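PDB 4CH7: siroheme decarboxylase from Hydrogenobacter thermophilus, which catalyses the decarboxylation of siroheme to 12,18-didecarboxysiroheme, releasing two molecules of CO2, a step in heme d1 biosynthesis. Local coordinates for residues N94-H99 against F307-F312; I69-D74 against F101-T106; N234-W239 against N274-M279; L135-L140 against H261-T266. One frame throughout, in Å; residues are numbered along the deposited sequence.

Reading from the N terminus, I69-D74 opens interaction 2 and N94-H99 opens interaction 1 before F101-T106 closes interaction 2, so these two cross. L135-L140 then opens interaction 4 and N234-W239 opens interaction 3; H261-T266 closes the former and N274-M279 the latter, a second crossing. F307-F312 finally closes interaction 1, whose span encloses all of interactions 3 and 4. Interactions 2 and 3 each pair strands within one AsnC-like domain, whereas interactions 1 and 4 join the two domains at both seams of an eight-stranded barrel. Probable backbone bonds link neighbouring contacts within the second domain: S308 N lies 2.9 Å from N234 O, and F276 O 2.8 Å from Y263 N.

Interaction 1 (N94-H99 against F307-F312); sequences NYERTH and FSTREF
E96 faces both R310 and T309, and its side chain meets each in turn. Its CB lies 3.6 Å from R310 CB and also touches the F312 ring at CE2. With CG anti to the backbone N (chi1 173°), E96 CG comes 3.4 Å from T309 OG1. The chain stays extended beyond CG, and OE1 reaches the methylenes of R310, 3.5 Å from R310 CD. The gap of 4.8 Å between E96 OE1 and R310 NE leaves the two charges apart; OE2 instead forms a salt bridge with R75. F312 CE1 lies over one face of the R310 guanidinium, 3.2 Å above its centre. On the other face of the sheet, Y95 and E311 run side by side; their polar ends are modelled so close that this hydrogen bond's length is doubtful. The E96 backbone shows the register: its N donates to R310 O (3.1 Å), and its O accepts from T309 N (2.9 Å) and, weakly, from T309 OG1. T309 and R310 opposite E96 make a classic beta bulge at a seam between the two AsnC-like domains, which close an alpha-beta barrel within one chain, as two subunits do in dimeric relatives, near the inferred active-site H93.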
# COMPACT_ATOMS: atom_id res chain seq x y z
N ASN A 94 -5.47 8.01 5.13
CA ASN A 94 -5.47 9.40 5.58
C ASN A 94 -5.56 9.45 7.10
O ASN A 94 -6.44 8.82 7.69
CB ASN A 94 -6.62 10.19 4.95
CG ASN A 94 -6.53 11.68 5.24
OD1 ASN A 94 -5.50 12.18 5.67
ND2 ASN A 94 -7.62 12.39 5.00
N TYR A 95 -4.66 10.20 7.72
CA TYR A 95 -4.57 10.22 9.17
C TYR A 95 -4.38 11.61 9.73
O TYR A 95 -3.72 12.46 9.13
CB TYR A 95 -3.43 9.32 9.64
CG TYR A 95 -3.70 7.84 9.47
CD1 TYR A 95 -4.49 7.15 10.37
CD2 TYR A 95 -3.16 7.14 8.40
CE1 TYR A 95 -4.74 5.81 10.22
CE2 TYR A 95 -3.41 5.79 8.23
CZ TYR A 95 -4.20 5.13 9.15
OH TYR A 95 -4.46 3.79 9.00
N GLU A 96 -4.97 11.85 10.90
CA GLU A 96 -4.62 13.01 11.70
C GLU A 96 -3.51 12.58 12.64
O GLU A 96 -3.63 11.56 13.33
CB GLU A 96 -5.81 13.52 12.50
CG GLU A 96 -5.44 14.62 13.48
CD GLU A 96 -6.61 15.10 14.29
OE1 GLU A 96 -7.76 14.81 13.91
OE2 GLU A 96 -6.39 15.78 15.31
N ARG A 97 -2.42 13.34 12.65
CA ARG A 97 -1.27 12.97 13.47
C ARG A 97 -0.80 14.10 14.37
O ARG A 97 -1.10 15.27 14.13
CB ARG A 97 -0.12 12.46 12.59
CG ARG A 97 -0.48 11.22 11.79
CD ARG A 97 0.72 10.61 11.09
NE ARG A 97 0.34 9.42 10.32
CZ ARG A 97 0.22 8.20 10.85
NH1 ARG A 97 0.45 8.01 12.14
NH2 ARG A 97 -0.13 7.18 10.09
N THR A 98 -0.07 13.74 15.42
CA THR A 98 0.48 14.70 16.37
C THR A 98 1.79 15.28 15.85
O THR A 98 2.86 14.70 16.06
CB THR A 98 0.72 14.06 17.75
OG1 THR A 98 1.78 13.10 17.65
CG2 THR A 98 -0.54 13.36 18.23
N HIS A 99 1.69 16.41 15.17
CA HIS A 99 2.84 17.07 14.55
C HIS A 99 2.37 18.41 13.99
O HIS A 99 1.17 18.62 13.80
CB HIS A 99 3.42 16.21 13.43
CG HIS A 99 4.79 16.61 12.98
ND1 HIS A 99 5.01 17.44 11.90
CD2 HIS A 99 6.02 16.28 13.46
CE1 HIS A 99 6.32 17.61 11.74
NE2 HIS A 99 6.94 16.91 12.68
N PHE A 307 1.79 10.39 16.46
CA PHE A 307 0.70 9.50 16.83
C PHE A 307 -0.53 9.67 15.95
O PHE A 307 -0.94 10.80 15.66
CB PHE A 307 0.31 9.72 18.30
CG PHE A 307 1.37 9.29 19.28
CD1 PHE A 307 1.41 7.99 19.76
CD2 PHE A 307 2.33 10.19 19.72
CE1 PHE A 307 2.38 7.59 20.66
CE2 PHE A 307 3.31 9.80 20.63
CZ PHE A 307 3.33 8.50 21.09
N SER A 308 -1.12 8.55 15.54
CA SER A 308 -2.37 8.57 14.80
C SER A 308 -3.53 8.79 15.76
O SER A 308 -3.85 7.92 16.57
CB SER A 308 -2.55 7.25 14.03
OG SER A 308 -3.91 7.05 13.68
N THR A 309 -4.15 9.96 15.69
CA THR A 309 -5.26 10.30 16.58
C THR A 309 -6.61 10.21 15.87
O THR A 309 -7.66 10.30 16.51
CB THR A 309 -5.08 11.69 17.22
OG1 THR A 309 -4.86 12.67 16.20
CG2 THR A 309 -3.89 11.68 18.17
N ARG A 310 -6.57 10.04 14.55
CA ARG A 310 -7.77 9.83 13.74
C ARG A 310 -7.45 9.06 12.47
O ARG A 310 -6.38 9.22 11.88
CB ARG A 310 -8.43 11.16 13.38
CG ARG A 310 -9.42 11.69 14.40
CD ARG A 310 -10.49 12.56 13.76
NE ARG A 310 -11.42 11.79 12.94
CZ ARG A 310 -12.59 12.24 12.50
NH1 ARG A 310 -12.98 13.47 12.80
NH2 ARG A 310 -13.37 11.47 11.76
N GLU A 311 -8.39 8.21 12.04
CA GLU A 311 -8.29 7.54 10.75
C GLU A 311 -9.47 7.95 9.87
O GLU A 311 -10.60 7.51 10.09
CB GLU A 311 -8.26 6.02 10.91
CG GLU A 311 -8.14 5.26 9.59
CD GLU A 311 -7.73 3.81 9.78
OE1 GLU A 311 -8.36 3.11 10.60
OE2 GLU A 311 -6.76 3.38 9.12
N PHE A 312 -9.19 8.81 8.89
CA PHE A 312 -10.24 9.32 8.02
C PHE A 312 -10.53 8.35 6.88
O PHE A 312 -11.63 8.37 6.31
CB PHE A 312 -9.83 10.67 7.44
CG PHE A 312 -9.70 11.75 8.47
CD1 PHE A 312 -10.82 12.26 9.10
CD2 PHE A 312 -8.45 12.25 8.82
CE1 PHE A 312 -10.71 13.26 10.05
CE2 PHE A 312 -8.33 13.24 9.77
CZ PHE A 312 -9.46 13.74 10.39

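Interaction 2 (I69-D74 against F101-T106); sequences IAFKVD and FNLWFT
F105 turns its CG between its own backbone N and carbonyl carbon (chi1 60°), and its ring reaches back over the strand pair to I69 and F71. N102 has the same first torsion (chi1 50°), which carries its amide to V73. The F105 ring is used on a face and at an edge. I69 CB stands 3.6 Å above its plane, offset toward the rim, a CH-pi contact to which I69 CG2 adds packing on CZ. The edge of F105 points into the face of F71 in a T-shaped stack: the planes are at 88°, the centroids 5.1 Å apart, and F105 CE1 lies over the centre of the F71 ring. Helices 75-87 and 116-126 cover this side of the sheet. On its reverse, A70 CB sits over the six-membered ring of W104, 3.4 Å above the plane. The indole is pinned at its edge as well, since W104 NE1 donates to F101 O (2.8 Å) from above that carbonyl's plane. N102 OD1 accepts V73 N at 2.9 Å, in the amide plane and on a lone pair; the companion bond from N102 ND2 to V73 O is modelled too short for its length to be trusted. Paired backbone bonds between I69 and F105 and between F71 and L103 fix the register. N102 and L103 both face F71, a classic beta bulge where the first and third strands of a ferredoxin-like beta-alpha-beta-beta-alpha-beta domain are paired.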
# COMPACT_ATOMS: atom_id res chain seq x y z
N ILE A 69 2.08 12.29 1.73
CA ILE A 69 1.81 13.72 1.75
C ILE A 69 1.43 14.18 3.16
O ILE A 69 0.70 13.48 3.86
CB ILE A 69 0.70 14.09 0.75
CG1 ILE A 69 0.99 13.48 -0.63
CG2 ILE A 69 0.56 15.60 0.64
CD1 ILE A 69 2.33 13.90 -1.22
N ALA A 70 1.93 15.34 3.56
CA ALA A 70 1.60 15.91 4.87
C ALA A 70 1.09 17.33 4.70
O ALA A 70 1.75 18.15 4.05
CB ALA A 70 2.82 15.89 5.77
N PHE A 71 -0.07 17.63 5.27
CA PHE A 71 -0.64 18.98 5.21
C PHE A 71 -0.56 19.67 6.57
O PHE A 71 -0.79 19.04 7.60
CB PHE A 71 -2.10 18.93 4.76
CG PHE A 71 -2.28 18.82 3.27
CD1 PHE A 71 -1.19 18.62 2.43
CD2 PHE A 71 -3.55 18.94 2.71
CE1 PHE A 71 -1.37 18.53 1.05
CE2 PHE A 71 -3.73 18.85 1.34
CZ PHE A 71 -2.64 18.64 0.51
N LYS A 72 -0.23 20.96 6.57
CA LYS A 72 -0.37 21.75 7.78
C LYS A 72 -1.72 22.45 7.77
O LYS A 72 -1.91 23.47 7.11
CB LYS A 72 0.76 22.77 7.93
CG LYS A 72 0.58 23.71 9.12
CD LYS A 72 1.87 23.90 9.89
CE LYS A 72 2.97 24.46 9.01
NZ LYS A 72 4.21 24.73 9.79
N VAL A 73 -2.67 21.87 8.50
CA VAL A 73 -4.02 22.40 8.60
C VAL A 73 -4.29 22.73 10.06
O VAL A 73 -3.79 22.03 10.94
CB VAL A 73 -5.04 21.35 8.15
CG1 VAL A 73 -6.42 21.97 7.99
CG2 VAL A 73 -4.60 20.70 6.84
N ASP A 74 -5.05 23.77 10.34
CA ASP A 74 -5.41 23.99 11.74
C ASP A 74 -6.79 23.44 12.07
O ASP A 74 -7.67 23.37 11.21
CB ASP A 74 -5.25 25.45 12.17
CG ASP A 74 -4.66 25.58 13.57
OD1 ASP A 74 -5.04 24.76 14.43
OD2 ASP A 74 -3.83 26.48 13.80
N PHE A 101 2.71 19.37 11.04
CA PHE A 101 1.92 18.82 9.95
C PHE A 101 0.99 17.77 10.56
O PHE A 101 1.43 16.69 10.94
CB PHE A 101 2.82 18.20 8.88
CG PHE A 101 3.71 19.19 8.19
CD1 PHE A 101 3.25 19.90 7.08
CD2 PHE A 101 5.00 19.43 8.63
CE1 PHE A 101 4.06 20.82 6.43
CE2 PHE A 101 5.82 20.34 7.99
CZ PHE A 101 5.35 21.04 6.89
N ASN A 102 -0.29 18.12 10.66
CA ASN A 102 -1.25 17.31 11.40
C ASN A 102 -2.12 16.41 10.53
O ASN A 102 -2.95 15.65 11.04
CB ASN A 102 -2.15 18.22 12.25
CG ASN A 102 -2.73 19.36 11.44
OD1 ASN A 102 -2.10 19.85 10.50
ND2 ASN A 102 -3.93 19.80 11.81
N LEU A 103 -1.96 16.51 9.21
CA LEU A 103 -2.70 15.64 8.30
C LEU A 103 -1.76 14.91 7.35
O LEU A 103 -1.10 15.53 6.51
CB LEU A 103 -3.75 16.44 7.51
CG LEU A 103 -4.75 15.57 6.75
CD1 LEU A 103 -5.67 14.85 7.73
CD2 LEU A 103 -5.55 16.38 5.76
N TRP A 104 -1.72 13.59 7.47
CA TRP A 104 -0.85 12.76 6.65
C TRP A 104 -1.65 11.76 5.84
O TRP A 104 -2.42 10.98 6.39
CB TRP A 104 0.15 12.02 7.53
CG TRP A 104 1.19 12.91 8.13
CD1 TRP A 104 1.02 13.82 9.13
CD2 TRP A 104 2.58 12.96 7.77
NE1 TRP A 104 2.21 14.45 9.41
CE2 TRP A 104 3.18 13.93 8.59
CE3 TRP A 104 3.36 12.28 6.84
CZ2 TRP A 104 4.55 14.24 8.50
CZ3 TRP A 104 4.71 12.59 6.75
CH2 TRP A 104 5.29 13.56 7.57
N PHE A 105 -1.45 11.78 4.52
CA PHE A 105 -2.10 10.79 3.67
C PHE A 105 -1.16 10.23 2.61
O PHE A 105 -0.16 10.86 2.24
CB PHE A 105 -3.38 11.35 3.04
CG PHE A 105 -3.18 12.56 2.17
CD1 PHE A 105 -3.16 13.83 2.73
CD2 PHE A 105 -3.05 12.43 0.80
CE1 PHE A 105 -2.98 14.95 1.94
CE2 PHE A 105 -2.87 13.54 -0.00
CZ PHE A 105 -2.84 14.80 0.57
N THR A 106 -1.47 9.03 2.15
CA THR A 106 -0.72 8.40 1.07
C THR A 106 -1.44 8.67 -0.25
O THR A 106 -2.62 8.34 -0.40
CB THR A 106 -0.59 6.89 1.28
OG1 THR A 106 0.17 6.64 2.48
CG2 THR A 106 0.12 6.24 0.10

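Interaction 3 (N234-W239 against N274-M279)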
# COMPACT_ATOMS: atom_id res chain seq x y z
N ASN A 234 -1.24 4.08 18.14
CA ASN A 234 -0.38 3.91 16.98
C ASN A 234 0.40 5.19 16.68
O ASN A 234 -0.09 6.29 16.93
CB ASN A 234 -1.20 3.51 15.75
CG ASN A 234 -1.85 2.14 15.91
OD1 ASN A 234 -1.28 1.13 15.51
ND2 ASN A 234 -3.04 2.11 16.49
N ALA A 235 1.60 5.03 16.15
CA ALA A 235 2.42 6.19 15.80
C ALA A 235 3.36 5.88 14.65
O ALA A 235 3.92 4.78 14.57
CB ALA A 235 3.21 6.66 17.01
N MSE A 236 3.51 6.85 13.77
CA MSE A 236 4.59 6.83 12.80
C MSE A 236 5.79 7.46 13.49
O MSE A 236 5.80 8.67 13.75
CB MSE A 236 4.21 7.63 11.55
CG MSE A 236 5.39 8.07 10.70
SE MSE A 236 4.82 9.09 9.15
CE MSE A 236 3.72 7.73 8.31
N SER A 237 6.79 6.65 13.81
CA SER A 237 8.02 7.17 14.38
C SER A 237 8.95 7.55 13.23
O SER A 237 9.16 6.75 12.31
CB SER A 237 8.69 6.14 15.29
OG SER A 237 9.19 5.05 14.54
N VAL A 238 9.48 8.76 13.27
CA VAL A 238 10.40 9.21 12.23
C VAL A 238 11.78 9.48 12.83
O VAL A 238 11.89 10.05 13.91
CB VAL A 238 9.86 10.45 11.48
CG1 VAL A 238 8.58 10.09 10.74
CG2 VAL A 238 9.62 11.61 12.43
N TRP A 239 12.82 9.05 12.13
CA TRP A 239 14.17 9.10 12.67
C TRP A 239 15.16 9.70 11.68
O TRP A 239 15.08 9.47 10.48
CB TRP A 239 14.63 7.69 13.05
CG TRP A 239 13.66 6.97 13.95
CD1 TRP A 239 12.51 6.35 13.58
CD2 TRP A 239 13.78 6.80 15.37
NE1 TRP A 239 11.89 5.81 14.69
CE2 TRP A 239 12.65 6.08 15.80
CE3 TRP A 239 14.72 7.20 16.32
CZ2 TRP A 239 12.44 5.74 17.14
CZ3 TRP A 239 14.51 6.87 17.65
CH2 TRP A 239 13.38 6.14 18.05
N ASN A 274 14.87 10.42 7.75
CA ASN A 274 15.04 9.49 6.63
C ASN A 274 14.59 8.06 6.95
O ASN A 274 14.49 7.22 6.06
CB ASN A 274 16.49 9.50 6.13
CG ASN A 274 17.49 9.19 7.24
OD1 ASN A 274 17.23 9.43 8.41
ND2 ASN A 274 18.65 8.67 6.85
N LEU A 275 14.34 7.78 8.23
CA LEU A 275 13.84 6.47 8.63
C LEU A 275 12.46 6.55 9.28
O LEU A 275 12.28 7.24 10.28
CB LEU A 275 14.83 5.75 9.55
CG LEU A 275 14.41 4.35 10.01
CD1 LEU A 275 14.10 3.47 8.82
CD2 LEU A 275 15.50 3.71 10.85
N PHE A 276 11.50 5.84 8.69
CA PHE A 276 10.14 5.78 9.21
C PHE A 276 9.90 4.39 9.80
O PHE A 276 10.26 3.39 9.18
CB PHE A 276 9.11 6.06 8.11
CG PHE A 276 9.09 7.49 7.63
CD1 PHE A 276 10.21 8.31 7.72
CD2 PHE A 276 7.92 8.02 7.09
CE1 PHE A 276 10.18 9.63 7.27
CE2 PHE A 276 7.88 9.34 6.64
CZ PHE A 276 9.01 10.14 6.73
N ALA A 277 9.30 4.34 10.98
CA ALA A 277 8.97 3.06 11.60
C ALA A 277 7.61 3.11 12.28
O ALA A 277 7.44 3.79 13.29
CB ALA A 277 10.04 2.65 12.60
N MSE A 278 6.64 2.39 11.72
CA MSE A 278 5.30 2.35 12.29
C MSE A 278 5.33 1.65 13.64
O MSE A 278 5.70 0.48 13.74
CB MSE A 278 4.34 1.62 11.35
CG MSE A 278 4.23 2.21 9.95
SE MSE A 278 3.90 4.13 9.93
CE MSE A 278 5.71 4.72 9.55
N MSE A 279 4.96 2.38 14.68
CA MSE A 279 4.88 1.79 16.01
C MSE A 279 3.43 1.66 16.45
O MSE A 279 2.55 2.39 16.00
CB MSE A 279 5.67 2.62 17.03
CG MSE A 279 7.18 2.49 16.93
SE MSE A 279 8.10 3.75 18.08
CE MSE A 279 9.93 3.27 17.68
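The F276 ring takes V238 on one face, with CG1 over its centre, 3.8 Å above the plane. M236, a selenomethionine, approaches F276 from the same side but obliquely, its SE 4.7 Å from the ring centroid, which makes a Met-aromatic contact. These two strands are the first and third of the second ferredoxin-like AsnC-type domain. W239, on the opposite side of the sheet, meets its partners at the ring edge. Its NE1 donates to S237 OG over 2.8 Å, nearly in the indole plane and fairly straight (157°), L275 O lies near CD1, and the CE of selenomethionine M279 lies 3.6 Å from W239 CZ2. Y303 stacks on the W239 ring. The W239 side of the sheet packs on helices 246-254 and 284-297, while on the other side M236 SE reaches W104 of the other domain. S237 sets OG between its backbone N and carbonyl carbon (chi1 69°), from where the hydroxyl both accepts from W239 and points to A277 O in a bond whose very short modelled length is doubtful; S237 N also donates to A277 O, at 3.0 Å. M279 extends past S237, its SE 3.7 Å from S237 CB. Where the pairing ends, N274 and L275 both face W239 in a classic beta bulge, and W239 O accepts from both N274 N and L275 N, each at 2.9 Å.

Interaction 4 (L135-L140 against H261-T266)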
# COMPACT_ATOMS: atom_id res chain seq x y z
N LEU A 135 6.77 13.43 0.42
CA LEU A 135 7.81 12.48 0.79
C LEU A 135 7.62 11.15 0.09
O LEU A 135 6.57 10.52 0.20
CB LEU A 135 7.82 12.27 2.31
CG LEU A 135 7.76 13.53 3.17
CD1 LEU A 135 7.74 13.18 4.65
CD2 LEU A 135 8.92 14.45 2.86
N ARG A 136 8.65 10.71 -0.64
CA ARG A 136 8.62 9.40 -1.28
C ARG A 136 9.42 8.39 -0.47
O ARG A 136 10.64 8.48 -0.38
CB ARG A 136 9.14 9.49 -2.71
CG ARG A 136 8.13 10.11 -3.67
CD ARG A 136 8.67 10.21 -5.08
NE ARG A 136 7.68 10.76 -5.99
CZ ARG A 136 7.43 12.06 -6.13
NH1 ARG A 136 8.10 12.94 -5.41
NH2 ARG A 136 6.50 12.48 -6.98
N VAL A 137 8.71 7.43 0.11
CA VAL A 137 9.32 6.43 0.96
C VAL A 137 9.41 5.08 0.26
O VAL A 137 8.65 4.80 -0.67
CB VAL A 137 8.55 6.27 2.29
CG1 VAL A 137 8.53 7.58 3.05
CG2 VAL A 137 7.13 5.79 2.03
N VAL A 138 10.35 4.25 0.70
CA VAL A 138 10.49 2.89 0.19
C VAL A 138 10.39 1.94 1.37
O VAL A 138 11.03 2.15 2.40
CB VAL A 138 11.85 2.69 -0.49
CG1 VAL A 138 11.82 1.44 -1.36
CG2 VAL A 138 12.22 3.90 -1.32
N ARG A 139 9.57 0.90 1.24
CA ARG A 139 9.40 -0.07 2.32
C ARG A 139 10.70 -0.81 2.60
O ARG A 139 11.37 -1.26 1.67
CB ARG A 139 8.30 -1.08 1.97
CG ARG A 139 7.34 -1.39 3.11
CD ARG A 139 7.58 -2.75 3.72
NE ARG A 139 6.32 -3.40 4.06
CZ ARG A 139 5.75 -4.35 3.32
NH1 ARG A 139 6.35 -4.79 2.22
NH2 ARG A 139 4.59 -4.88 3.70
N LEU A 140 11.06 -0.92 3.87
CA LEU A 140 12.21 -1.72 4.25
C LEU A 140 11.78 -3.16 4.52
O LEU A 140 11.47 -3.52 5.66
CB LEU A 140 12.93 -1.14 5.47
CG LEU A 140 13.78 0.12 5.25
CD1 LEU A 140 14.62 0.44 6.47
CD2 LEU A 140 14.67 -0.07 4.04
N HIS A 261 5.76 -1.96 9.98
CA HIS A 261 6.44 -1.56 8.75
C HIS A 261 7.51 -0.50 8.97
O HIS A 261 7.34 0.42 9.78
CB HIS A 261 5.43 -1.06 7.72
CG HIS A 261 4.39 -2.07 7.36
ND1 HIS A 261 4.68 -3.19 6.60
CD2 HIS A 261 3.07 -2.14 7.65
CE1 HIS A 261 3.57 -3.90 6.45
NE2 HIS A 261 2.59 -3.29 7.07
N CYS A 262 8.61 -0.64 8.25
CA CYS A 262 9.66 0.37 8.23
C CYS A 262 9.84 0.89 6.81
O CYS A 262 9.77 0.13 5.85
CB CYS A 262 10.97 -0.18 8.77
SG CYS A 262 10.92 -0.62 10.52
N TYR A 263 10.07 2.19 6.69
CA TYR A 263 10.28 2.81 5.39
C TYR A 263 11.51 3.69 5.45
O TYR A 263 11.92 4.12 6.54
CB TYR A 263 9.07 3.67 5.01
CG TYR A 263 7.75 2.94 5.07
CD1 TYR A 263 7.03 2.88 6.26
CD2 TYR A 263 7.21 2.33 3.95
CE1 TYR A 263 5.82 2.22 6.33
CE2 TYR A 263 5.99 1.67 4.01
CZ TYR A 263 5.31 1.62 5.20
OH TYR A 263 4.10 0.96 5.27
N GLN A 264 12.10 3.97 4.30
CA GLN A 264 13.21 4.91 4.24
C GLN A 264 13.03 5.88 3.08
O GLN A 264 12.36 5.58 2.09
CB GLN A 264 14.55 4.18 4.13
CG GLN A 264 14.73 3.39 2.85
CD GLN A 264 16.18 2.99 2.63
OE1 GLN A 264 17.09 3.68 3.08
NE2 GLN A 264 16.39 1.87 1.95
N ARG A 265 13.64 7.05 3.23
CA ARG A 265 13.63 8.05 2.19
C ARG A 265 14.93 8.82 2.29
O ARG A 265 15.75 8.55 3.18
CB ARG A 265 12.46 9.01 2.37
CG ARG A 265 12.45 9.73 3.71
CD ARG A 265 11.35 10.79 3.78
NE ARG A 265 11.63 11.95 2.93
CZ ARG A 265 12.16 13.09 3.37
NH1 ARG A 265 12.47 13.23 4.65
NH2 ARG A 265 12.38 14.09 2.53
N THR A 266 15.13 9.77 1.40
CA THR A 266 16.28 10.66 1.52
C THR A 266 15.98 11.69 2.59
O THR A 266 14.84 11.84 3.01
CB THR A 266 16.56 11.38 0.20
OG1 THR A 266 17.83 12.02 0.29
CG2 THR A 266 15.48 12.42 -0.09
O HOH W 1 11.21 12.02 0.07
O HOH W 2 12.98 9.79 -0.92
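R139 and H261 present flat groups whose planes lie 26° apart, joined by a hydrogen bond from R139 NE to H261 ND1 of 3.0 Å. The acceptor lies in the guanidinium plane, whereas the donor is tilted 33° from the imidazole plane. Nearer its backbone, R139 bends past Y263, with CG 3.5 Å from Y263 CE2, and the guanidinium runs only 19° from the tyrosine ring plane. V137 meets Y263 near the backbone, CB against CB. On the reverse side of the sheet, L140 crosses Q264 at about a right angle, L140 CD2 lying 3.3 Å from Q264 NE2. The backbones form an antiparallel pair in which V138 and Q264 exchange two N-H to O bonds and L140 N donates to C262 O (2.6 Å); this joins strands 132-139 and 259-264, a seam between the two AsnC-like domains of the barrel. L135 CD2 lies over one face of the R265 guanidinium, 3.4 Å above its plane and toward the rim. R265 NH1 is bound to F271 O and Y273 O, and R265 NE donates to a water at 2.9 Å that also accepts from R136 N. A second water donates to R136 O and accepts from T266 N.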